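Local coordinates for 6-phosphogluconolactonase (Shewanella baltica, PDB 3NWP), which probably hydrolyses 6-phosphogluconolactone to 6-phosphogluconate, the second step of the oxidative pentose phosphate pathway, at residues S40-G45 / Y67-D72; D72-E77 / H173-L178; L135-D140 / E196-V201. One frame throughout, in Å; residues are numbered along the deposited sequence.

Contact 1 of 3, residues S40-G45 / Y67-D72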
ATOM      1  N   SER A  40      -8.022  -0.977 -10.501  1.00 15.04           N
ATOM      2  CA  SER A  40      -7.002  -0.183  -9.822  1.00 16.78           C
ATOM      3  C   SER A  40      -6.339  -0.982  -8.711  1.00 15.64           C
ATOM      4  O   SER A  40      -6.971  -1.750  -7.972  1.00 15.78           O
ATOM      5  CB  SER A  40      -7.545   1.133  -9.293  1.00 18.91           C
ATOM      6  OG  SER A  40      -8.607   0.925  -8.413  1.00 17.51           O
ATOM      7  N   LEU A  41      -5.019  -0.822  -8.656  1.00 14.90           N
ATOM      8  CA  LEU A  41      -4.113  -1.463  -7.706  1.00 13.70           C
ATOM      9  C   LEU A  41      -3.246  -0.406  -7.006  1.00 15.46           C
ATOM     10  O   LEU A  41      -2.653   0.458  -7.665  1.00 14.65           O
ATOM     11  CB  LEU A  41      -3.214  -2.382  -8.462  1.00 14.84           C
ATOM     12  CG  LEU A  41      -2.078  -3.054  -7.712  1.00 14.31           C
ATOM     13  CD1 LEU A  41      -2.589  -4.021  -6.622  1.00 12.79           C
ATOM     14  CD2 LEU A  41      -1.057  -3.800  -8.700  1.00 14.61           C
ATOM     15  N   VAL A  42      -3.167  -0.482  -5.679  1.00 13.96           N
ATOM     16  CA  VAL A  42      -2.262   0.348  -4.887  1.00 12.58           C
ATOM     17  C   VAL A  42      -1.252  -0.596  -4.306  1.00 13.06           C
ATOM     18  O   VAL A  42      -1.585  -1.633  -3.723  1.00 12.85           O
ATOM     19  CB  VAL A  42      -3.002   1.055  -3.762  1.00 14.26           C
ATOM     20  CG1 VAL A  42      -2.006   1.819  -2.839  1.00 16.99           C
ATOM     21  CG2 VAL A  42      -4.138   2.011  -4.354  1.00 15.75           C
ATOM     22  N   VAL A  43       0.026  -0.285  -4.469  1.00 12.95           N
ATOM     23  CA  VAL A  43       1.086  -1.056  -3.875  1.00 12.88           C
ATOM     24  C   VAL A  43       1.970  -0.221  -2.930  1.00 14.09           C
ATOM     25  O   VAL A  43       2.063   1.016  -3.085  1.00 13.96           O
ATOM     26  CB  VAL A  43       1.980  -1.736  -4.907  1.00 14.48           C
ATOM     27  CG1 VAL A  43       1.111  -2.745  -5.758  1.00 16.06           C
ATOM     28  CG2 VAL A  43       2.691  -0.709  -5.876  1.00 15.75           C
ATOM     29  N   SER A  44       2.651  -0.913  -2.018  1.00 15.70           N
ATOM     30  CA  SER A  44       3.581  -0.320  -1.100  1.00 15.45           C
ATOM     31  C   SER A  44       5.025  -0.681  -1.436  1.00 17.32           C
ATOM     32  O   SER A  44       5.289  -1.627  -2.183  1.00 17.62           O
ATOM     33  CB  SER A  44       3.229  -0.733   0.339  1.00 13.98           C
ATOM     34  OG  SER A  44       1.909  -0.332   0.691  1.00 14.58           O
ATOM     35  N   GLY A  45       5.948   0.103  -0.885  1.00 20.17           N
ATOM     36  CA  GLY A  45       7.381  -0.010  -1.180  1.00 22.17           C
ATOM     37  C   GLY A  45       8.157  -0.838  -0.199  1.00 22.29           C
ATOM     38  O   GLY A  45       7.626  -1.726   0.485  1.00 21.62           O
ATOM     39  N   TYR A  67      -4.892   0.345 -13.574  1.00 16.63           N
ATOM     40  CA  TYR A  67      -4.250   1.552 -13.111  1.00 17.36           C
ATOM     41  C   TYR A  67      -3.534   1.258 -11.817  1.00 16.22           C
ATOM     42  O   TYR A  67      -4.110   0.617 -10.933  1.00 17.77           O
ATOM     43  CB  TYR A  67      -5.287   2.647 -12.872  1.00 19.45           C
ATOM     44  CG  TYR A  67      -5.913   3.215 -14.097  1.00 22.04           C
ATOM     45  CD1 TYR A  67      -6.913   2.544 -14.757  1.00 26.27           C
ATOM     46  CD2 TYR A  67      -5.591   4.510 -14.503  1.00 33.35           C
ATOM     47  CE1 TYR A  67      -7.530   3.100 -15.891  1.00 36.81           C
ATOM     48  CE2 TYR A  67      -6.204   5.073 -15.620  1.00 38.92           C
ATOM     49  CZ  TYR A  67      -7.165   4.350 -16.305  1.00 40.82           C
ATOM     50  OH  TYR A  67      -7.794   4.871 -17.415  1.00 51.38           O
ATOM     51  N   ILE A  68      -2.265   1.670 -11.695  1.00 16.35           N
ATOM     52  CA  ILE A  68      -1.475   1.364 -10.526  1.00 14.90           C
ATOM     53  C   ILE A  68      -0.892   2.616  -9.909  1.00 16.76           C
ATOM     54  O   ILE A  68      -0.464   3.523 -10.610  1.00 16.42           O
ATOM     55  CB  ILE A  68      -0.308   0.432 -10.869  1.00 15.19           C
ATOM     56  CG1 ILE A  68      -0.793  -0.823 -11.606  1.00 14.83           C
ATOM     57  CG2 ILE A  68       0.447   0.076  -9.572  1.00 14.14           C
ATOM     58  CD1 ILE A  68       0.339  -1.801 -12.032  1.00 16.16           C
ATOM     59  N   THR A  69      -0.972   2.732  -8.586  1.00 14.23           N
ATOM     60  CA  THR A  69      -0.311   3.812  -7.886  1.00 15.22           C
ATOM     61  C   THR A  69       0.297   3.301  -6.570  1.00 18.14           C
ATOM     62  O   THR A  69       0.278   2.097  -6.284  1.00 15.52           O
ATOM     63  CB  THR A  69      -1.227   5.040  -7.692  1.00 17.43           C
ATOM     64  OG1 THR A  69      -0.422   6.189  -7.328  1.00 17.59           O
ATOM     65  CG2 THR A  69      -2.342   4.832  -6.659  1.00 15.89           C
ATOM     66  N   LEU A  70       0.869   4.209  -5.792  1.00 15.34           N
ATOM     67  CA  LEU A  70       1.598   3.934  -4.575  1.00 15.61           C
ATOM     68  C   LEU A  70       0.792   4.298  -3.339  1.00 15.40           C
ATOM     69  O   LEU A  70       0.041   5.298  -3.322  1.00 15.01           O
ATOM     70  CB  LEU A  70       2.889   4.795  -4.555  1.00 16.67           C
ATOM     71  CG  LEU A  70       3.820   4.634  -5.763  1.00 18.50           C
ATOM     72  CD1 LEU A  70       4.972   5.651  -5.719  1.00 18.57           C
ATOM     73  CD2 LEU A  70       4.353   3.199  -5.813  1.00 19.69           C
ATOM     74  N   ALA A  71       0.957   3.510  -2.286  1.00 14.41           N
ATOM     75  CA  ALA A  71       0.374   3.846  -0.996  1.00 15.37           C
ATOM     76  C   ALA A  71       0.972   5.118  -0.406  1.00 16.09           C
ATOM     77  O   ALA A  71       0.298   5.827   0.346  1.00 15.81           O
ATOM     78  CB  ALA A  71       0.491   2.654   0.009  1.00 14.55           C
ATOM     79  N   ASP A  72       2.242   5.326  -0.718  1.00 14.96           N
ATOM     80  CA  ASP A  72       3.039   6.453  -0.194  1.00 16.84           C
ATOM     81  C   ASP A  72       4.308   6.589  -0.979  1.00 18.10           C
ATOM     82  O   ASP A  72       4.695   5.716  -1.769  1.00 17.62           O
ATOM     83  CB  ASP A  72       3.323   6.297   1.313  1.00 14.70           C
ATOM     84  CG  ASP A  72       4.327   5.207   1.643  1.00 22.34           C
ATOM     85  OD1 ASP A  72       4.278   4.157   1.003  1.00 29.51           O
ATOM     86  OD2 ASP A  72       5.121   5.359   2.564  1.00 20.54           O
TER
HETATM   87  O   HOH W   1       5.483   1.889   1.329  1.00 18.17           O

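Contact 2 of 3, residues D72-E77 / H173-L178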
ATOM      1  N   ASP A  72       2.242   5.326  -0.718  1.00 14.96           N
ATOM      2  CA  ASP A  72       3.039   6.453  -0.194  1.00 16.84           C
ATOM      3  C   ASP A  72       4.308   6.589  -0.979  1.00 18.10           C
ATOM      4  O   ASP A  72       4.695   5.716  -1.769  1.00 17.62           O
ATOM      5  CB  ASP A  72       3.323   6.297   1.313  1.00 14.70           C
ATOM      6  CG  ASP A  72       4.327   5.207   1.643  1.00 22.34           C
ATOM      7  OD1 ASP A  72       4.278   4.157   1.003  1.00 29.51           O
ATOM      8  OD2 ASP A  72       5.121   5.359   2.564  1.00 20.54           O
ATOM      9  N   GLU A  73       4.973   7.709  -0.761  1.00 16.85           N
ATOM     10  CA  GLU A  73       6.198   7.986  -1.485  1.00 17.89           C
ATOM     11  C   GLU A  73       7.073   8.880  -0.639  1.00 17.60           C
ATOM     12  O   GLU A  73       6.608   9.682   0.132  1.00 16.32           O
ATOM     13  CB  GLU A  73       5.903   8.605  -2.860  1.00 16.90           C
ATOM     14  CG  GLU A  73       7.113   8.973  -3.697  1.00 18.19           C
ATOM     15  CD  GLU A  73       8.001   7.761  -4.020  1.00 18.85           C
ATOM     16  OE1 GLU A  73       8.725   7.287  -3.127  1.00 18.76           O
ATOM     17  OE2 GLU A  73       7.906   7.290  -5.198  1.00 20.20           O
ATOM     18  N   ARG A  74       8.382   8.687  -0.766  1.00 17.31           N
ATOM     19  CA  ARG A  74       9.374   9.589  -0.167  1.00 17.45           C
ATOM     20  C   ARG A  74       9.593  10.743  -1.122  1.00 18.18           C
ATOM     21  O   ARG A  74       9.664  10.557  -2.365  1.00 18.57           O
ATOM     22  CB  ARG A  74      10.682   8.847   0.065  1.00 18.69           C
ATOM     23  CG  ARG A  74      10.664   7.771   1.163  1.00 20.46           C
ATOM     24  CD  ARG A  74       9.946   6.488   0.724  1.00 19.92           C
ATOM     25  NE  ARG A  74      10.061   5.457   1.740  1.00 20.17           N
ATOM     26  CZ  ARG A  74      11.159   4.740   1.972  1.00 26.70           C
ATOM     27  NH1 ARG A  74      12.265   4.879   1.221  1.00 27.45           N
ATOM     28  NH2 ARG A  74      11.154   3.851   2.964  1.00 27.10           N
ATOM     29  N   TRP A  75       9.685  11.963  -0.580  1.00 18.65           N
ATOM     30  CA  TRP A  75       9.821  13.150  -1.451  1.00 19.34           C
ATOM     31  C   TRP A  75      11.303  13.320  -1.873  1.00 21.71           C
ATOM     32  O   TRP A  75      12.075  14.180  -1.318  1.00 23.70           O
ATOM     33  CB  TRP A  75       9.223  14.407  -0.789  1.00 20.31           C
ATOM     34  CG  TRP A  75       8.789  15.368  -1.794  1.00 18.96           C
ATOM     35  CD1 TRP A  75       9.459  16.509  -2.241  1.00 20.07           C
ATOM     36  CD2 TRP A  75       7.606  15.285  -2.567  1.00 16.63           C
ATOM     37  NE1 TRP A  75       8.733  17.114  -3.233  1.00 20.39           N
ATOM     38  CE2 TRP A  75       7.591  16.390  -3.461  1.00 18.46           C
ATOM     39  CE3 TRP A  75       6.554  14.366  -2.619  1.00 17.90           C
ATOM     40  CZ2 TRP A  75       6.581  16.591  -4.369  1.00 21.77           C
ATOM     41  CZ3 TRP A  75       5.544  14.556  -3.517  1.00 19.94           C
ATOM     42  CH2 TRP A  75       5.553  15.672  -4.400  1.00 21.17           C
ATOM     43  N   VAL A  76      11.698  12.472  -2.826  1.00 20.68           N
ATOM     44  CA  VAL A  76      13.031  12.375  -3.359  1.00 21.08           C
ATOM     45  C   VAL A  76      12.827  12.123  -4.853  1.00 22.18           C
ATOM     46  O   VAL A  76      11.711  11.776  -5.286  1.00 21.69           O
ATOM     47  CB  VAL A  76      13.841  11.229  -2.735  1.00 23.86           C
ATOM     48  CG1 VAL A  76      14.074  11.405  -1.182  1.00 21.76           C
ATOM     49  CG2 VAL A  76      13.184   9.860  -3.056  1.00 21.73           C
ATOM     50  N   GLU A  77      13.873  12.314  -5.672  1.00 23.59           N
ATOM     51  CA  GLU A  77      13.721  12.082  -7.094  1.00 26.76           C
ATOM     52  C   GLU A  77      13.285  10.646  -7.363  1.00 22.42           C
ATOM     53  O   GLU A  77      13.683   9.727  -6.654  1.00 24.00           O
ATOM     54  CB  GLU A  77      15.040  12.339  -7.841  1.00 28.16           C
ATOM     55  CG  GLU A  77      15.533  13.788  -7.784  1.00 35.13           C
ATOM     56  CD  GLU A  77      14.620  14.710  -8.520  1.00 48.17           C
ATOM     57  OE1 GLU A  77      14.424  14.475  -9.732  1.00 57.56           O
ATOM     58  OE2 GLU A  77      14.098  15.659  -7.891  1.00 55.51           O
ATOM     59  N   HIS A 173      13.056  11.437   5.331  1.00 20.02           N
ATOM     60  CA  HIS A 173      12.413  11.996   4.113  1.00 19.43           C
ATOM     61  C   HIS A 173      11.000  12.515   4.395  1.00 18.65           C
ATOM     62  O   HIS A 173      10.200  11.883   5.117  1.00 19.05           O
ATOM     63  CB  HIS A 173      12.381  11.022   2.908  1.00 19.41           C
ATOM     64  CG  HIS A 173      13.683  10.328   2.656  1.00 23.57           C
ATOM     65  ND1 HIS A 173      14.827  11.004   2.289  1.00 29.91           N
ATOM     66  CD2 HIS A 173      14.031   9.027   2.767  1.00 25.89           C
ATOM     67  CE1 HIS A 173      15.826  10.141   2.163  1.00 27.55           C
ATOM     68  NE2 HIS A 173      15.374   8.936   2.457  1.00 26.96           N
ATOM     69  N   GLY A 174      10.720  13.660   3.832  1.00 19.22           N
ATOM     70  CA  GLY A 174       9.332  14.097   3.719  1.00 17.11           C
ATOM     71  C   GLY A 174       8.564  13.018   2.963  1.00 17.65           C
ATOM     72  O   GLY A 174       9.113  12.393   2.078  1.00 17.65           O
ATOM     73  N   ARG A 175       7.260  12.905   3.242  1.00 17.48           N
ATOM     74  CA  ARG A 175       6.434  11.867   2.653  1.00 17.21           C
ATOM     75  C   ARG A 175       5.156  12.449   2.084  1.00 17.77           C
ATOM     76  O   ARG A 175       4.606  13.443   2.588  1.00 17.87           O
ATOM     77  CB  ARG A 175       6.021  10.803   3.698  1.00 17.02           C
ATOM     78  CG  ARG A 175       7.158  10.255   4.573  1.00 17.02           C
ATOM     79  CD  ARG A 175       8.170   9.584   3.729  1.00 18.84           C
ATOM     80  NE  ARG A 175       9.240   8.957   4.499  1.00 18.52           N
ATOM     81  CZ  ARG A 175       9.266   7.655   4.851  1.00 19.75           C
ATOM     82  NH1 ARG A 175       8.236   6.855   4.551  1.00 18.56           N
ATOM     83  NH2 ARG A 175      10.320   7.163   5.503  1.00 21.01           N
ATOM     84  N   ILE A 176       4.679  11.787   1.045  0.50 14.47           N
ATOM     85  CA  ILE A 176       3.294  11.915   0.639  0.50 14.24           C
ATOM     86  C   ILE A 176       2.677  10.555   0.936  0.50 13.82           C
ATOM     87  O   ILE A 176       3.329   9.516   0.816  0.50 14.16           O
ATOM     88  CB  ILE A 176       3.219  12.320  -0.825  0.50 15.50           C
ATOM     89  CG1 ILE A 176       1.802  12.555  -1.275  0.50 18.12           C
ATOM     90  CG2 ILE A 176       3.910  11.318  -1.725  0.50 21.31           C
ATOM     91  CD1 ILE A 176       1.755  13.631  -2.361  0.50 16.18           C
ATOM     92  N   THR A 177       1.435  10.580   1.353  1.00 15.35           N
ATOM     93  CA  THR A 177       0.720   9.338   1.632  1.00 15.43           C
ATOM     94  C   THR A 177      -0.687   9.412   1.111  1.00 15.05           C
ATOM     95  O   THR A 177      -1.373  10.436   1.247  1.00 16.12           O
ATOM     96  CB  THR A 177       0.732   9.058   3.146  1.00 15.03           C
ATOM     97  OG1 THR A 177       0.270   7.700   3.399  1.00 15.34           O
ATOM     98  CG2 THR A 177      -0.139  10.020   3.960  1.00 16.30           C
ATOM     99  N   LEU A 178      -1.206   8.279   0.679  1.00 14.34           N
ATOM    100  CA  LEU A 178      -2.649   8.181   0.539  1.00 12.77           C
ATOM    101  C   LEU A 178      -3.257   8.284   1.928  1.00 15.09           C
ATOM    102  O   LEU A 178      -2.711   7.852   2.917  1.00 14.82           O
ATOM    103  CB  LEU A 178      -3.078   6.884  -0.191  1.00 14.57           C
ATOM    104  CG  LEU A 178      -2.603   6.671  -1.614  1.00 17.91           C
ATOM    105  CD1 LEU A 178      -3.369   5.469  -2.298  1.00 17.34           C
ATOM    106  CD2 LEU A 178      -2.648   7.916  -2.484  1.00 21.31           C
TER
HETATM  107  O   HOH W   2       6.533   3.995   5.104  1.00 30.32           O
HETATM  108  O   HOH W   3      12.502  14.536   1.559  1.00 22.43           O

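Contact 3 of 3, residues L135-D140 / E196-V201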
ATOM      1  N   LEU A 135      -0.537  -3.430   1.397  1.00 12.76           N
ATOM      2  CA  LEU A 135       0.115  -2.697   2.450  1.00 13.04           C
ATOM      3  C   LEU A 135       1.310  -3.438   3.094  1.00 14.73           C
ATOM      4  O   LEU A 135       1.362  -4.691   3.068  1.00 14.43           O
ATOM      5  CB  LEU A 135      -0.908  -2.309   3.547  1.00 13.80           C
ATOM      6  CG  LEU A 135      -2.091  -1.447   3.110  1.00 12.82           C
ATOM      7  CD1 LEU A 135      -2.947  -1.190   4.411  1.00 14.58           C
ATOM      8  CD2 LEU A 135      -1.551  -0.115   2.549  1.00 15.42           C
ATOM      9  N   GLY A 136       2.174  -2.673   3.737  1.00 13.99           N
ATOM     10  CA  GLY A 136       3.158  -3.198   4.659  1.00 14.70           C
ATOM     11  C   GLY A 136       2.940  -2.582   6.020  1.00 14.90           C
ATOM     12  O   GLY A 136       2.046  -1.751   6.230  1.00 16.20           O
HETATM   13  N   MSE A 137       3.766  -3.014   6.952  1.00 15.16           N
HETATM   14  CA  MSE A 137       3.707  -2.478   8.319  1.00 14.99           C
HETATM   15  C   MSE A 137       5.127  -2.377   8.823  1.00 15.48           C
HETATM   16  O   MSE A 137       5.906  -3.312   8.735  1.00 18.70           O
HETATM   17  CB  MSE A 137       2.903  -3.395   9.185  1.00 16.54           C
HETATM   18  CG  MSE A 137       2.743  -2.985  10.673  1.00 15.88           C
HETATM   19 SE   MSE A 137       2.097  -4.330  11.828  0.75 14.12          SE
HETATM   20  CE  MSE A 137       3.654  -5.353  11.775  1.00 15.21           C
ATOM     21  N   GLY A 138       5.446  -1.216   9.425  1.00 16.44           N
ATOM     22  CA  GLY A 138       6.754  -1.036  10.038  1.00 17.58           C
ATOM     23  C   GLY A 138       6.813  -1.643  11.436  1.00 20.20           C
ATOM     24  O   GLY A 138       5.811  -2.010  12.030  1.00 18.47           O
ATOM     25  N   ASN A 139       8.029  -1.747  11.959  1.00 20.97           N
ATOM     26  CA  ASN A 139       8.231  -2.256  13.321  1.00 22.91           C
ATOM     27  C   ASN A 139       7.674  -1.336  14.384  1.00 21.39           C
ATOM     28  O   ASN A 139       7.500  -1.751  15.548  1.00 25.47           O
ATOM     29  CB  ASN A 139       9.725  -2.537  13.576  1.00 25.11           C
ATOM     30  CG  ASN A 139      10.232  -3.726  12.820  1.00 33.96           C
ATOM     31  OD1 ASN A 139       9.522  -4.693  12.615  1.00 31.23           O
ATOM     32  ND2 ASN A 139      11.495  -3.655  12.405  1.00 44.58           N
ATOM     33  N   ASP A 140       7.361  -0.089  14.013  1.00 22.70           N
ATOM     34  CA  ASP A 140       6.661   0.871  14.853  1.00 20.96           C
ATOM     35  C   ASP A 140       5.124   0.845  14.747  1.00 21.67           C
ATOM     36  O   ASP A 140       4.441   1.673  15.334  1.00 24.44           O
ATOM     37  CB  ASP A 140       7.168   2.318  14.555  1.00 23.20           C
ATOM     38  CG  ASP A 140       6.864   2.768  13.132  1.00 24.06           C
ATOM     39  OD1 ASP A 140       6.481   1.924  12.313  1.00 20.84           O
ATOM     40  OD2 ASP A 140       7.097   3.964  12.780  1.00 25.02           O
ATOM     41  N   GLU A 196       9.821 -13.085  12.087  0.50 21.93           N
ATOM     42  CA  GLU A 196       9.311 -13.203  13.453  0.50 22.88           C
ATOM     43  C   GLU A 196       9.094 -11.845  14.113  0.50 22.03           C
ATOM     44  O   GLU A 196       8.117 -11.674  14.855  0.50 21.58           O
ATOM     45  CB  GLU A 196      10.255 -14.081  14.281  0.50 26.24           C
ATOM     46  CG  GLU A 196      10.038 -15.558  14.031  0.50 27.72           C
ATOM     47  N   GLN A 197       9.952 -10.870  13.838  1.00 20.22           N
ATOM     48  CA  GLN A 197       9.749  -9.539  14.399  1.00 22.03           C
ATOM     49  C   GLN A 197       8.426  -8.912  13.946  1.00 20.17           C
ATOM     50  O   GLN A 197       7.654  -8.386  14.763  1.00 20.27           O
ATOM     51  CB  GLN A 197      10.910  -8.559  14.112  1.00 25.15           C
ATOM     52  CG  GLN A 197      10.633  -7.177  14.700  1.00 28.33           C
ATOM     53  CD  GLN A 197      11.859  -6.286  14.722  1.00 39.50           C
ATOM     54  OE1 GLN A 197      12.851  -6.573  14.053  1.00 41.27           O
ATOM     55  NE2 GLN A 197      11.787  -5.186  15.474  1.00 41.37           N
ATOM     56  N   LYS A 198       8.170  -8.954  12.642  1.00 17.94           N
ATOM     57  CA  LYS A 198       6.886  -8.420  12.147  1.00 17.31           C
ATOM     58  C   LYS A 198       5.706  -9.162  12.738  1.00 16.42           C
ATOM     59  O   LYS A 198       4.631  -8.569  12.986  1.00 17.57           O
ATOM     60  CB  LYS A 198       6.827  -8.481  10.610  1.00 19.77           C
ATOM     61  CG  LYS A 198       7.710  -7.496   9.872  1.00 21.60           C
ATOM     62  CD  LYS A 198       7.413  -6.031  10.231  1.00 20.56           C
ATOM     63  CE  LYS A 198       8.310  -5.052   9.476  1.00 22.60           C
ATOM     64  NZ  LYS A 198       7.996  -5.047   7.976  1.00 26.01           N
ATOM     65  N   LEU A 199       5.826 -10.472  12.927  1.00 16.68           N
ATOM     66  CA  LEU A 199       4.699 -11.213  13.538  1.00 16.82           C
ATOM     67  C   LEU A 199       4.474 -10.688  14.970  1.00 16.89           C
ATOM     68  O   LEU A 199       3.311 -10.461  15.366  1.00 17.08           O
ATOM     69  CB  LEU A 199       4.928 -12.726  13.553  1.00 17.68           C
ATOM     70  CG  LEU A 199       3.822 -13.566  14.198  1.00 23.82           C
ATOM     71  CD1 LEU A 199       2.609 -13.480  13.314  1.00 25.48           C
ATOM     72  CD2 LEU A 199       4.380 -15.003  14.422  1.00 25.85           C
ATOM     73  N   SER A 200       5.559 -10.468  15.714  0.50 16.98           N
ATOM     74  CA  SER A 200       5.436  -9.937  17.075  0.50 18.99           C
ATOM     75  C   SER A 200       4.752  -8.552  17.079  0.50 19.63           C
ATOM     76  O   SER A 200       3.867  -8.292  17.891  0.50 18.33           O
ATOM     77  CB  SER A 200       6.829  -9.824  17.722  0.50 21.68           C
ATOM     78  OG  SER A 200       6.722  -9.262  19.026  0.50 22.51           O
ATOM     79  N   VAL A 201       5.167  -7.679  16.164  1.00 18.28           N
ATOM     80  CA  VAL A 201       4.581  -6.331  16.042  1.00 17.42           C
ATOM     81  C   VAL A 201       3.113  -6.397  15.634  1.00 17.58           C
ATOM     82  O   VAL A 201       2.284  -5.655  16.112  1.00 17.00           O
ATOM     83  CB  VAL A 201       5.435  -5.446  15.095  1.00 17.62           C
ATOM     84  CG1 VAL A 201       4.784  -4.091  14.818  1.00 16.17           C
ATOM     85  CG2 VAL A 201       6.874  -5.339  15.673  1.00 18.40           C
TER
HETATM   86  O   HOH W   4       5.501  -5.267   5.870  1.00 14.15           O
HETATM   87  O   HOH W   5       9.521  -3.405  17.101  1.00 33.64           O

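Contact 1 of 3, residues S40-G45 / Y67-D72
Val42 holds CG1 anti to its backbone N (chi1 174°), a rotation that lays this methyl over the start of Ala71, 3.5 Å from Ala71 N. Its other methyl, CG2, lies beside Thr69 CG2 at 4.1 Å, the two side chains pointing the same way. On the opposite face of the sheet Leu41 and Ile68 also run side by side, and Leu41 CD2 lies beside Ile68 CD1 at 4.1 Å. Four backbone bonds fix this in-register pairing of parallel strands 40-43 and 67-70: Leu41 N to Tyr67 O, Thr69 N to Leu41 O, Val43 N to Thr69 O and Ala71 N to Val43 O. The strand axes approach to 4.7 Å, with 23° between their directions; after Leu70 the backbone leaves the extended range at Ala71 (psi -32°). The strands belong to a beta-alpha-beta unit whose connection includes helix 50-58. Val43 and Leu70 also touch Val88 of helix 84-91, which packs on their face. Beyond the last rung, Ser44 OG approaches Ala71 CB to 3.4 Å but bonds to Val134 O. One water then accepts from Gly45 N and donates to Asp72 OD1, the latter at 2.6 Å. Paired amides and methyls thus make the buried body of the contact, while its C-terminal end becomes polar and hydrated, consistent with the strand-end location of the active site in this family.

Contact 2 of 3, residues D72-E77 / H173-L178
Asp72, Glu73 and Arg74 pair with Thr177, Ile176 and Arg175 as an antiparallel ladder, the strand axes 4.7 Å apart and 175° between directions. It carries the last residues of strand 66-74, which is broken by a bulge or short loop, into the antiparallel part of a mixed sheet. Glu73 and Ile176 form the hydrogen-bonded pair, Glu73 N giving to Ile176 O and Ile176 N to Glu73 O; the flanking pairs are non-hydrogen-bonded. Trp75 N also donates to Gly174 O at 2.8 Å; Trp75 is the centre of an inverse gamma turn, with Val76 N bonding to Arg74 O.

On the face of Asp72, Arg74 and Arg175, charged groups gather. Arg74 NE sits over one face of the Arg175 guanidinium, 3.6 Å from Arg175 NH1, with the two guanidinium planes 56° apart. Asp72 OD2 lies at the edge of the same Arg175 group, but its 4.0 Å salt bridge to Arg175 NH1 is long. Ser145 OG hydrogen-bonds to both Asp72 OD2 and Arg175 NH1, and a water donates to the first and accepts weakly from the second; these neighbours may partly offset the like charges. Of the other guanidinium nitrogens, Arg74 NH1 bonds to Ala82 O and Arg175 NH2 to Pro172 O.

Glu73 and Ile176 occupy the other face. Glu73 CG is anti to the backbone N and the chain then bends at chi2 (60°), bringing OE1 back to accept from Arg74 N through its anti lone pair; OE1 also takes Asn84 N, and OE2 takes Glu85 N. At the turn, Val76 CG1 comes to 3.6 Å from His173 ND1, and a water bridges Trp75 O and Gly174 N.

Contact 3 of 3, residues L135-D140 / E196-V201
Lys198 NZ gives a hydrogen bond to Met137 O at 2.8 Å, nearly collinear with the carbonyl (C=O...N 165°). The lysine reaches it from the first turn of helix 196-206 by bending at chi2 and again at chi4 (68°). Its side chain crosses Asn139 at about a right angle, with Lys198 CE 3.4 Å from Asn139 OD1. Next to this, Met137, modelled as selenomethionine, turns its terminal CE onto Val201 CG1 at 3.5 Å, tighter than a usual carbon contact. Val201 CG1 touches Gly138 O as well, while CG2 rests 3.6 Å from Asn139 O. The outer layer is a stack of amides: the Asn139 and Gln197 planes are only 8° apart, with Asn139 CG 3.4 Å from Gln197 NE2. Asn139 ND2 and Gln197 NE2 are both donors and form no hydrogen bond. A water donates to Asn139 O and accepts weakly from Gln197 NE2; another accepts from Met137 N and, weakly, from Lys198 NZ. Further out, Leu191 and Leu193 of strand 189-194 touch Met137, and Met214 touches Val201. The loop continues to Asp140, whose OD1 bonds His142 ND1, and probably borders the active site, as in relatives. A charged donor on a backbone carbonyl, together with the Met137-Val201 contact and the amide stack, thus ties the helix to the loop after strand 132-135.

How the contacts relate
From the N terminus, contact 1 closes first, bringing 67-72 back beside 40-45 across the connection that includes helix 50-58. Contact 2 opens at Asp72, which both share, and closes only at 173-178, about a hundred residues later. Within that long excursion contact 3 opens at 135-140, but it closes at 196-201, beyond contact 2, so these two cross without touching, their nearest atoms about 7 Å apart. Contacts 1 and 2 lie in one sheet, pairing successive parts of strand 66-74 with strands 39-43 and 175-178, and a probable hydrogen bond from Leu178 N to Ala71 O (2.9 Å) joins them. Ser44 OG packs on Leu135 CA, bringing the start of contact 3's loop against the end of strand 39-43.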